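Local coordinates for ribokinase (Arabidopsis thaliana, PDB 6ILS) that catalyses the magnesium-dependent transfer of a phosphoryl group from ATP to O-5 of D-ribose, giving D-ribose 5-phosphate, at the alpha-D-ribofuranose site and the interface of chains B and A. Residues are numbered along the deposited sequence; one frame, centred on the assembly and turned at random. Chains: chain A/B, Ribokinase.

Contact 1: the alpha-D-ribofuranose site. Residues chain A 12, 14, 39-41, 44, 144, 259. With RIB (alpha-D-ribofuranose), chain C.
In this PfkB-family sugar kinase the substrate alpha-D-ribofuranose is read hydroxyl by hydroxyl. The carboxylate of A:Asp14 takes the vicinal diol in bidentate fashion: RIB O2 donates to OD1 at 2.5 Å and RIB O3 to OD2 at 2.6 Å, each on the syn lone pair, so both inner sides face the diol. The amide of A:Asn12 adds a nearly straight bond (168° at H) from ND2 to RIB O2, with O2 almost in the amide plane, while the backbone N of A:Gly40, in the family's glycine-rich GGKGAN segment, gives its N-H to RIB O3 at 3.0 Å. The anomeric RIB O1 donates to the syn lone pair of A:Glu144 OE2 at 2.6 Å. At the reactive end, RIB O5 donates to OD2 of A:Asp259, the family's catalytic base, at 2.5 Å and accepts from A:Lys41 NZ at 2.9 Å. The lysine chain runs straight alongside the ring and bends only at chi4 (-64°), which turns the ammonium to O5. One shell out, A:Asn44 ND2 bonds A:Asp259 OD2 at 2.9 Å from above the carboxylate plane, fixing the base and perhaps tempering its basicity. The backbone N of A:Lys41, at the start of helix 41-51, anchors A:Glu144 OE1.

Contact 2: the interface of chains B and A. Residues chain B 15, 17, 33-36, 67; chain A 15, 67, 94, 97, 99, 113.
The beta-sheet lid of ribokinase, here the dimer surface, sets strands 12-19 and 33-39 of chain B against strands 12-18, 96-102 and 108-113 of chain A. About the two-fold axis, the two copies of His67 meet. B:His67 NE2 and A:His67 NE2 share a hydrogen bond of 3.1 Å, whose direction is not settled; one ring must supply N-H and the other a bare nitrogen, so a neutral or singly protonated pair is plausible. The rings meet at their NE2 edges, planes inclined by 58°, neither covering the other's face, and both CG atoms stand beside the backbone N. CD1 of A:Ile15 reaches tip to tip to CE1 of B:His67 at 3.6 Å, while its CG2 branch takes CD1 of B:Ile15 at 3.9 Å. The isoleucine pair breaks the symmetry at chi2, 162° in B:Ile15 but -74° in A:Ile15, which sends the latter's CD1 to the partner's histidine. The A:His67 ring in turn lies across B:Thr36, with CE1 3.5 Å from OG1. Farther along, A:Val113 and B:Val17 cross obliquely, CG2 of the former 3.7 Å from CG1 of the latter, and A:Val113 CG1 rests by the backbone of B:Gly34. Its CB also covers one face of the A:His97 ring. A:Pro94 CG approaches B:Gly34 O at 3.4 Å. His67 is the second residue of helix 66-75 in each chain, so the pair brings the starts of the two helices together at the dimer axis.

Contact 3: the interface of chains B and A. Residues chain B 19, 23-24, 27-31; chain A 108-112.
A:Ile111, in the middle of strand 108-113, shows how a lid strand of one ribokinase subunit gains a neighbouring strand from its dimer partner. From its CB two branches leave. CG2, anti to the backbone N, meets CG2 of B:Ile19 at 3.8 Å and the methyl CB of B:Ala31 at 3.9 Å. CG1, beside the backbone N (chi1 -54°), touches CG1 of B:Ile29 at 3.8 Å, and the extended chain carries CD1 on to the CD1 atoms of B:Ile29 and B:Ile19. The two isoleucines A:Ile111 and B:Ile29 lie alongside, pointing the same way, whereas B:Ile19 crosses at about a right angle. B:Ile29, like B:Ile19, holds CG1 between backbone N and carbonyl carbon (chi1 60°), which points it toward A:Ile111. The pairing rests on parallel beta bridges between strand 28-30 of chain B and strand 108-113 of chain A. The backbone N of B:Ile29 donates to A:Ile110 O at 2.9 Å, and its carbonyl O accepts from A:Ile112 N at 3.1 Å, so both polar groups of this residue's backbone are engaged across the boundary. A:Ile110 N reaches B:Glu27 O more weakly. On the same side of the strand as A:Ile110, B:Thr28 lies parallel to it, OG1 near CB. At the far end B:Ala31 N donates to A:Ile112 O at 3.1 Å, from above the carbonyl plane.

Contact 1: the alpha-D-ribofuranose site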
loop_
_atom_site.group_PDB
_atom_site.type_symbol
_atom_site.label_atom_id
_atom_site.label_comp_id
_atom_site.label_asym_id
_atom_site.label_seq_id
_atom_site.Cartn_x
_atom_site.Cartn_y
_atom_site.Cartn_z
ATOM N N ASN A 12 -4.648 -9.788 3.587
ATOM C CA ASN A 12 -3.755 -8.630 3.613
ATOM C C ASN A 12 -3.319 -8.228 2.223
ATOM O O ASN A 12 -3.067 -9.091 1.388
ATOM C CB ASN A 12 -2.467 -8.923 4.407
ATOM C CG ASN A 12 -2.699 -9.088 5.882
ATOM O OD1 ASN A 12 -3.599 -8.478 6.458
ATOM N ND2 ASN A 12 -1.852 -9.896 6.520
ATOM N N ASP A 14 -0.028 -7.151 0.726
ATOM C CA ASP A 14 1.365 -7.193 1.140
ATOM C C ASP A 14 2.163 -6.141 0.374
ATOM O O ASP A 14 2.329 -6.265 -0.833
ATOM C CB ASP A 14 1.939 -8.590 0.906
ATOM C CG ASP A 14 1.398 -9.627 1.900
ATOM O OD1 ASP A 14 0.979 -9.224 3.013
ATOM O OD2 ASP A 14 1.422 -10.833 1.571
ATOM N N GLY A 39 -2.334 -11.253 -0.281
ATOM C CA GLY A 39 -1.769 -12.162 0.698
ATOM C C GLY A 39 -2.605 -12.205 1.962
ATOM O O GLY A 39 -3.813 -11.977 1.932
ATOM N N GLY A 40 -1.940 -12.462 3.077
ATOM C CA GLY A 40 -2.628 -12.762 4.314
ATOM C C GLY A 40 -2.700 -14.268 4.485
ATOM O O GLY A 40 -2.973 -14.996 3.523
ATOM N N LYS A 41 -2.510 -14.752 5.713
ATOM C CA LYS A 41 -2.463 -16.209 5.919
ATOM C C LYS A 41 -3.767 -16.880 5.533
ATOM O O LYS A 41 -3.752 -17.932 4.928
ATOM C CB LYS A 41 -2.082 -16.544 7.375
ATOM C CG LYS A 41 -0.625 -16.217 7.632
ATOM C CD LYS A 41 -0.182 -16.368 9.070
ATOM C CE LYS A 41 1.290 -15.905 9.185
ATOM N NZ LYS A 41 2.211 -16.776 8.379
ATOM N N ASN A 44 -4.215 -16.718 1.677
ATOM C CA ASN A 44 -3.218 -17.637 1.100
ATOM C C ASN A 44 -3.685 -19.073 1.176
ATOM O O ASN A 44 -3.577 -19.834 0.218
ATOM C CB ASN A 44 -1.868 -17.538 1.811
ATOM C CG ASN A 44 -1.125 -16.270 1.489
ATOM O OD1 ASN A 44 -1.474 -15.543 0.562
ATOM N ND2 ASN A 44 -0.051 -16.017 2.231
ATOM N N GLU A 144 -4.487 -14.288 12.845
ATOM C CA GLU A 144 -4.465 -12.938 12.268
ATOM C C GLU A 144 -5.865 -12.323 12.267
ATOM O O GLU A 144 -6.116 -11.323 11.587
ATOM C CB GLU A 144 -3.884 -12.983 10.836
ATOM C CG GLU A 144 -2.412 -13.357 10.788
ATOM C CD GLU A 144 -1.758 -13.119 9.415
ATOM O OE1 GLU A 144 -2.452 -13.197 8.369
ATOM O OE2 GLU A 144 -0.543 -12.830 9.397
ATOM N N ASP A 259 1.867 -21.496 4.498
ATOM C CA ASP A 259 0.431 -21.492 4.246
ATOM C C ASP A 259 0.051 -22.585 3.266
ATOM O O ASP A 259 -0.955 -23.279 3.447
ATOM C CB ASP A 259 -0.019 -20.131 3.711
ATOM C CG ASP A 259 0.162 -19.021 4.736
ATOM O OD1 ASP A 259 -0.140 -19.284 5.916
ATOM O OD2 ASP A 259 0.617 -17.915 4.365
HETATM O O5 RIB C . 2.194 -16.333 5.512
HETATM C C5 RIB C . 2.231 -15.240 4.634
HETATM C C4 RIB C . 1.450 -14.198 5.119
HETATM O O4 RIB C . 1.809 -13.804 6.530
HETATM C C3 RIB C . 1.858 -12.919 4.267
HETATM O O3 RIB C . 1.020 -12.914 3.013
HETATM C C2 RIB C . 1.758 -11.932 5.037
HETATM O O2 RIB C . 0.640 -11.024 4.685
HETATM C C1 RIB C . 1.578 -12.518 6.588
HETATM O O1 RIB C . 0.298 -12.278 7.044
HETATM O O HOH W 1 3.526 -18.983 4.665
#

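Contact 2: the interface of chains B and A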
loop_
_atom_site.group_PDB
_atom_site.type_symbol
_atom_site.label_atom_id
_atom_site.label_comp_id
_atom_site.label_asym_id
_atom_site.label_seq_id
_atom_site.Cartn_x
_atom_site.Cartn_y
_atom_site.Cartn_z
ATOM N N ILE B 15 0.995 5.689 2.095
ATOM C CA ILE B 15 0.685 4.616 3.024
ATOM C C ILE B 15 1.110 5.004 4.436
ATOM O O ILE B 15 2.265 4.838 4.818
ATOM C CB ILE B 15 1.369 3.332 2.603
ATOM C CG1 ILE B 15 0.997 3.005 1.156
ATOM C CG2 ILE B 15 0.970 2.181 3.536
ATOM C CD1 ILE B 15 1.907 2.029 0.510
ATOM N N VAL B 17 1.108 4.620 8.426
ATOM C CA VAL B 17 0.898 3.677 9.518
ATOM C C VAL B 17 1.259 4.338 10.849
ATOM O O VAL B 17 2.286 5.012 10.961
ATOM C CB VAL B 17 1.719 2.376 9.335
ATOM C CG1 VAL B 17 1.175 1.554 8.164
ATOM C CG2 VAL B 17 3.191 2.684 9.149
ATOM N N THR B 33 -2.873 1.768 13.713
ATOM C CA THR B 33 -3.776 1.809 12.582
ATOM C C THR B 33 -2.990 2.124 11.312
ATOM O O THR B 33 -1.767 2.304 11.348
ATOM C CB THR B 33 -4.899 2.840 12.806
ATOM O OG1 THR B 33 -5.946 2.634 11.848
ATOM C CG2 THR B 33 -4.361 4.257 12.702
ATOM N N GLY B 34 -3.691 2.158 10.188
ATOM C CA GLY B 34 -3.054 2.440 8.919
ATOM C C GLY B 34 -4.083 2.858 7.900
ATOM O O GLY B 34 -5.232 2.426 7.951
ATOM N N GLN B 35 -3.687 3.724 6.980
ATOM C CA GLN B 35 -4.551 4.028 5.854
ATOM C C GLN B 35 -3.709 4.379 4.638
ATOM O O GLN B 35 -2.592 4.891 4.765
ATOM C CB GLN B 35 -5.528 5.157 6.189
ATOM C CG GLN B 35 -4.905 6.345 6.889
ATOM C CD GLN B 35 -5.931 7.405 7.267
ATOM O OE1 GLN B 35 -6.926 7.606 6.564
ATOM N NE2 GLN B 35 -5.695 8.087 8.385
ATOM N N THR B 36 -4.248 4.071 3.465
ATOM C CA THR B 36 -3.558 4.345 2.211
ATOM C C THR B 36 -4.386 5.336 1.399
ATOM O O THR B 36 -5.570 5.122 1.149
ATOM C CB THR B 36 -3.306 3.062 1.425
ATOM O OG1 THR B 36 -2.544 2.155 2.233
ATOM C CG2 THR B 36 -2.525 3.365 0.158
ATOM N N HIS B 67 -2.701 0.385 -6.249
ATOM C CA HIS B 67 -2.455 1.794 -5.946
ATOM C C HIS B 67 -2.752 2.676 -7.156
ATOM O O HIS B 67 -3.145 3.819 -6.997
ATOM C CB HIS B 67 -1.031 1.990 -5.456
ATOM C CG HIS B 67 -0.771 1.321 -4.144
ATOM N ND1 HIS B 67 0.489 0.955 -3.725
ATOM C CD2 HIS B 67 -1.624 0.931 -3.166
ATOM C CE1 HIS B 67 0.401 0.366 -2.543
ATOM N NE2 HIS B 67 -0.869 0.340 -2.182
ATOM N N ILE A 15 2.621 -5.112 1.083
ATOM C CA ILE A 15 3.359 -4.005 0.475
ATOM C C ILE A 15 4.869 -4.200 0.653
ATOM O O ILE A 15 5.425 -3.868 1.696
ATOM C CB ILE A 15 2.984 -2.644 1.080
ATOM C CG1 ILE A 15 1.463 -2.471 1.213
ATOM C CG2 ILE A 15 3.568 -1.519 0.230
ATOM C CD1 ILE A 15 0.775 -2.233 -0.070
ATOM N N HIS A 67 -7.271 -2.173 -1.905
ATOM C CA HIS A 67 -6.634 -3.382 -1.358
ATOM C C HIS A 67 -7.642 -4.535 -1.240
ATOM O O HIS A 67 -7.310 -5.703 -1.502
ATOM C CB HIS A 67 -6.025 -3.096 0.009
ATOM C CG HIS A 67 -4.774 -2.273 -0.035
ATOM N ND1 HIS A 67 -4.305 -1.585 1.063
ATOM C CD2 HIS A 67 -3.882 -2.046 -1.029
ATOM C CE1 HIS A 67 -3.186 -0.959 0.747
ATOM N NE2 HIS A 67 -2.901 -1.229 -0.513
ATOM N N PRO A 94 -10.108 -0.181 7.108
ATOM C CA PRO A 94 -9.333 -0.505 5.906
ATOM C C PRO A 94 -9.059 -2.004 5.808
ATOM O O PRO A 94 -8.953 -2.647 6.853
ATOM C CB PRO A 94 -8.034 0.265 6.117
ATOM C CG PRO A 94 -7.860 0.274 7.607
ATOM C CD PRO A 94 -9.248 0.291 8.209
ATOM N N HIS A 97 -3.282 -4.784 5.957
ATOM C CA HIS A 97 -2.122 -4.781 5.093
ATOM C C HIS A 97 -0.853 -4.908 5.914
ATOM O O HIS A 97 -0.861 -4.714 7.136
ATOM C CB HIS A 97 -2.094 -3.520 4.198
ATOM C CG HIS A 97 -2.377 -2.239 4.920
ATOM N ND1 HIS A 97 -3.636 -1.895 5.363
ATOM C CD2 HIS A 97 -1.575 -1.188 5.221
ATOM C CE1 HIS A 97 -3.589 -0.705 5.940
ATOM N NE2 HIS A 97 -2.350 -0.250 5.858
ATOM N N VAL A 99 3.304 -3.853 5.629
ATOM C CA VAL A 99 4.453 -3.234 4.980
ATOM C C VAL A 99 5.690 -4.087 5.228
ATOM O O VAL A 99 6.196 -4.150 6.350
ATOM C CB VAL A 99 4.691 -1.810 5.485
ATOM C CG1 VAL A 99 5.947 -1.223 4.850
ATOM C CG2 VAL A 99 3.478 -0.943 5.184
ATOM N N VAL A 113 -0.840 -4.061 9.694
ATOM C CA VAL A 113 -2.044 -3.321 10.032
ATOM C C VAL A 113 -3.206 -4.298 10.057
ATOM O O VAL A 113 -3.520 -4.924 9.036
ATOM C CB VAL A 113 -2.342 -2.181 9.021
ATOM C CG1 VAL A 113 -3.626 -1.455 9.401
ATOM C CG2 VAL A 113 -1.174 -1.212 8.944
#

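Contact 3: the interface of chains B and A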
loop_
_atom_site.group_PDB
_atom_site.type_symbol
_atom_site.label_atom_id
_atom_site.label_comp_id
_atom_site.label_asym_id
_atom_site.label_seq_id
_atom_site.Cartn_x
_atom_site.Cartn_y
_atom_site.Cartn_z
ATOM N N ILE B 19 2.524 3.796 14.432
ATOM C CA ILE B 19 3.240 2.824 15.244
ATOM C C ILE B 19 3.797 3.485 16.502
ATOM O O ILE B 19 4.069 4.684 16.508
ATOM C CB ILE B 19 4.386 2.172 14.448
ATOM C CG1 ILE B 19 5.294 3.250 13.849
ATOM C CG2 ILE B 19 3.824 1.279 13.349
ATOM C CD1 ILE B 19 6.448 2.700 13.054
ATOM N N PRO B 23 10.388 -0.642 13.868
ATOM C CA PRO B 23 10.824 -2.029 14.066
ATOM C C PRO B 23 12.341 -2.200 14.004
ATOM O O PRO B 23 13.073 -1.217 13.867
ATOM C CB PRO B 23 10.154 -2.772 12.909
ATOM C CG PRO B 23 10.021 -1.749 11.850
ATOM C CD PRO B 23 9.751 -0.450 12.553
ATOM N N LYS B 24 12.796 -3.454 14.112
ATOM C CA LYS B 24 14.237 -3.827 14.047
ATOM C C LYS B 24 14.413 -4.917 12.992
ATOM O O LYS B 24 13.458 -5.624 12.734
ATOM C CB LYS B 24 14.749 -4.345 15.395
ATOM N N GLU B 27 12.267 -7.785 13.427
ATOM C CA GLU B 27 11.106 -7.446 14.282
ATOM C C GLU B 27 9.859 -7.236 13.411
ATOM O O GLU B 27 9.930 -6.495 12.411
ATOM C CB GLU B 27 11.413 -6.207 15.131
ATOM C CG GLU B 27 10.615 -6.124 16.412
ATOM C CD GLU B 27 10.788 -4.898 17.303
ATOM O OE1 GLU B 27 11.150 -3.826 16.809
ATOM O OE2 GLU B 27 10.534 -5.026 18.501
ATOM N N THR B 28 8.809 -7.993 13.712
ATOM C CA THR B 28 7.473 -7.787 13.116
ATOM C C THR B 28 6.736 -7.011 14.203
ATOM O O THR B 28 6.808 -7.445 15.343
ATOM C CB THR B 28 6.763 -9.113 12.824
ATOM O OG1 THR B 28 7.336 -9.782 11.710
ATOM C CG2 THR B 28 5.295 -8.930 12.538
ATOM N N ILE B 29 6.262 -5.815 13.912
ATOM C CA ILE B 29 5.456 -5.047 14.849
ATOM C C ILE B 29 4.025 -4.925 14.341
ATOM O O ILE B 29 3.698 -5.386 13.240
ATOM C CB ILE B 29 6.026 -3.634 15.091
ATOM C CG1 ILE B 29 6.087 -2.844 13.781
ATOM C CG2 ILE B 29 7.400 -3.707 15.751
ATOM C CD1 ILE B 29 6.419 -1.384 13.976
ATOM N N SER B 30 3.179 -4.310 15.161
ATOM C CA SER B 30 1.792 -4.059 14.804
ATOM C C SER B 30 1.516 -2.572 14.920
ATOM O O SER B 30 1.758 -1.963 15.962
ATOM C CB SER B 30 0.834 -4.857 15.698
ATOM O OG SER B 30 0.917 -6.250 15.434
ATOM N N ALA B 31 1.027 -1.981 13.838
ATOM C CA ALA B 31 0.643 -0.584 13.870
ATOM C C ALA B 31 -0.652 -0.434 14.639
ATOM O O ALA B 31 -1.455 -1.367 14.702
ATOM C CB ALA B 31 0.491 -0.038 12.461
ATOM N N ASN A 108 14.148 -9.285 6.963
ATOM C CA ASN A 108 12.890 -8.583 6.695
ATOM C C ASN A 108 12.338 -7.919 7.938
ATOM O O ASN A 108 12.273 -8.530 9.004
ATOM C CB ASN A 108 11.815 -9.524 6.152
ATOM C CG ASN A 108 12.275 -10.303 4.958
ATOM O OD1 ASN A 108 13.154 -9.860 4.222
ATOM N ND2 ASN A 108 11.691 -11.491 4.760
ATOM N N SER A 109 11.878 -6.692 7.779
ATOM C CA SER A 109 11.207 -6.002 8.850
ATOM C C SER A 109 9.765 -5.755 8.415
ATOM O O SER A 109 9.518 -5.305 7.290
ATOM C CB SER A 109 11.930 -4.702 9.190
ATOM O OG SER A 109 11.201 -3.971 10.143
ATOM N N ILE A 110 8.813 -6.060 9.294
ATOM C CA ILE A 110 7.408 -6.019 8.907
ATOM C C ILE A 110 6.540 -5.207 9.865
ATOM O O ILE A 110 6.653 -5.342 11.082
ATOM C CB ILE A 110 6.835 -7.452 8.782
ATOM C CG1 ILE A 110 7.555 -8.197 7.655
ATOM C CG2 ILE A 110 5.321 -7.420 8.532
ATOM C CD1 ILE A 110 6.939 -9.512 7.270
ATOM N N ILE A 111 5.700 -4.340 9.294
ATOM C CA ILE A 111 4.638 -3.652 10.028
ATOM C C ILE A 111 3.282 -4.173 9.557
ATOM O O ILE A 111 2.964 -4.102 8.365
ATOM C CB ILE A 111 4.687 -2.127 9.836
ATOM C CG1 ILE A 111 6.073 -1.578 10.180
ATOM C CG2 ILE A 111 3.618 -1.445 10.673
ATOM C CD1 ILE A 111 6.145 -0.064 10.180
ATOM N N ILE A 112 2.493 -4.715 10.483
ATOM C CA ILE A 112 1.201 -5.285 10.116
ATOM C C ILE A 112 0.050 -4.421 10.619
ATOM O O ILE A 112 -0.010 -4.052 11.795
ATOM C CB ILE A 112 1.058 -6.741 10.632
ATOM C CG1 ILE A 112 1.766 -7.683 9.657
ATOM C CG2 ILE A 112 -0.414 -7.137 10.763
ATOM C CD1 ILE A 112 1.685 -9.136 9.993
#

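Contacts 2 and 3 are neighbouring parts of one two-fold dimer interface, their C-alpha centres about 13 Å apart. They share strand 108-113 of chain A and strand 12-19 of chain B. The C-alpha centre of contact 1 is about 14 Å from that of contact 2 and about 15 Å from that of contact 3. Strand 12-18 of chain A links it directly to contact 2: A:Asp14 holds ribose while the adjacent A:Ile15 packs against the partner. Strand 33-39 also serves both: A:Gly39 ends it beside the sugar, and its chain B copy carries B:Gly34 and B:Thr36. Dimerisation may therefore help to shape each sugar pocket.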